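Local coordinates for protein putative esterase (Bacteroides intestinalis DSM 17393, PDB 5VOL) that probably hydrolyses ferulic acid esters of arabinoxylan as a carbohydrate esterase family 1 enzyme of the alpha/beta-hydrolase clan, and binds calcium, at residues Lys67-Met70 / Asp71-Ala75. Sequence-based numbering, arbitrary orientation.
Sequences KDVM and DRLVA
K67 and D71 sit one turn apart on helix 66-76 and join in an i to i+4 salt bridge, K67 NZ lying 2.9 Å from D71 OD2 on that oxygen's syn side. The lysine chain runs extended with CG anti to its backbone N (chi1 165°) and bends only at the end, where chi4 of 60° turns NZ in to the carboxylate. A water gives one hydrogen to D71 OD2 (2.6 Å) and the other to D68 OD1 (2.7 Å), bridging two like-charged carboxylates and, with the nearby cations, probably easing their repulsion. S10 OG hydrogen-bonds to both D71 OD1 and K67 NZ, tying the N-terminal segment to this pair. An asparagine in place of D71 would probably leave the K67 ammonium without its charge partner. Underneath, D71 N hydrogen-bonds to K67 O, and L73 N to V69 O, both at 2.9 Å. M70 CE rests 3.5 Å from V74 CG2; separately, V69 CG1 lies alongside L73 CD1. V69 and M70 lean mainly on helix 254-271 of the same chain, V69 also touching E255 of the second subunit. D68 and R72 carry charge across that interface, in salt bridges to its R63 and D253, while K67 and D71 are tied to S10.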
loop_
_atom_site.group_PDB
_atom_site.type_symbol
_atom_site.label_atom_id
_atom_site.label_comp_id
_atom_site.label_asym_id
_atom_site.label_seq_id
_atom_site.Cartn_x
_atom_site.Cartn_y
_atom_site.Cartn_z
ATOM N N LYS C 67 -1.482 -0.638 20.566
ATOM C CA LYS C 67 -0.101 -0.676 21.048
ATOM C C LYS C 67 0.873 -1.162 19.954
ATOM O O LYS C 67 1.936 -0.577 19.752
ATOM C CB LYS C 67 0.027 -1.570 22.278
ATOM C CG LYS C 67 1.484 -1.932 22.610
ATOM C CD LYS C 67 1.628 -2.527 24.012
ATOM C CE LYS C 67 2.909 -3.351 24.150
ATOM N NZ LYS C 67 4.167 -2.556 23.908
ATOM N N ASP C 68 0.502 -2.234 19.259
ATOM C CA ASP C 68 1.384 -2.826 18.250
ATOM C C ASP C 68 1.572 -1.911 17.053
ATOM O O ASP C 68 2.664 -1.846 16.489
ATOM C CB ASP C 68 0.850 -4.192 17.792
ATOM C CG ASP C 68 0.876 -5.213 18.899
ATOM O OD1 ASP C 68 1.684 -5.027 19.836
ATOM O OD2 ASP C 68 0.097 -6.192 18.848
ATOM N N VAL C 69 0.508 -1.228 16.643
ATOM C CA VAL C 69 0.603 -0.298 15.530
ATOM C C VAL C 69 1.471 0.904 15.921
ATOM O O VAL C 69 2.343 1.313 15.152
ATOM C CB VAL C 69 -0.782 0.188 15.064
ATOM C CG1 VAL C 69 -0.635 1.234 13.960
ATOM C CG2 VAL C 69 -1.628 -0.989 14.570
ATOM N N MET C 70 1.255 1.458 17.119
ATOM C CA MET C 70 2.102 2.555 17.579
ATOM C C MET C 70 3.575 2.154 17.702
ATOM O O MET C 70 4.458 2.926 17.326
ATOM C CB MET C 70 1.603 3.110 18.919
ATOM C CG MET C 70 0.486 4.135 18.794
ATOM S SD MET C 70 1.025 5.675 18.018
ATOM C CE MET C 70 2.033 6.386 19.323
ATOM N N ASP C 71 3.851 0.971 18.237
ATOM C CA ASP C 71 5.234 0.535 18.393
ATOM C C ASP C 71 5.952 0.479 17.036
ATOM O O ASP C 71 7.103 0.888 16.927
ATOM C CB ASP C 71 5.303 -0.826 19.078
ATOM C CG ASP C 71 4.981 -0.751 20.571
ATOM O OD1 ASP C 71 4.984 0.365 21.135
ATOM O OD2 ASP C 71 4.729 -1.820 21.163
ATOM N N ARG C 72 5.248 -0.007 16.012
ATOM C CA ARG C 72 5.739 0.028 14.635
ATOM C C ARG C 72 5.946 1.467 14.131
ATOM O O ARG C 72 7.040 1.828 13.672
ATOM C CB ARG C 72 4.769 -0.735 13.709
ATOM C CG ARG C 72 5.067 -0.581 12.221
ATOM C CD ARG C 72 6.153 -1.567 11.764
ATOM N NE ARG C 72 5.658 -2.931 11.565
ATOM C CZ ARG C 72 5.871 -3.946 12.398
ATOM N NH1 ARG C 72 5.392 -5.150 12.111
ATOM N NH2 ARG C 72 6.572 -3.771 13.510
ATOM N N LEU C 73 4.913 2.302 14.217
ATOM C CA LEU C 73 4.981 3.613 13.593
ATOM C C LEU C 73 5.871 4.591 14.376
ATOM O O LEU C 73 6.466 5.499 13.792
ATOM C CB LEU C 73 3.568 4.179 13.405
ATOM C CG LEU C 73 2.724 3.345 12.425
ATOM C CD1 LEU C 73 1.336 3.918 12.209
ATOM C CD2 LEU C 73 3.439 3.172 11.081
ATOM N N VAL C 74 5.994 4.400 15.687
ATOM C CA VAL C 74 6.903 5.245 16.457
ATOM C C VAL C 74 8.353 4.917 16.071
ATOM O O VAL C 74 9.164 5.817 15.892
ATOM C CB VAL C 74 6.698 5.080 17.980
ATOM C CG1 VAL C 74 7.893 5.614 18.738
ATOM C CG2 VAL C 74 5.386 5.779 18.432
ATOM N N ALA C 75 8.665 3.636 15.912
ATOM C CA ALA C 75 10.031 3.214 15.573
ATOM C C ALA C 75 10.472 3.682 14.183
ATOM O O ALA C 75 11.646 3.940 13.969
ATOM C CB ALA C 75 10.159 1.719 15.678
HETATM O O HOH W 1 4.246 -4.171 20.059
#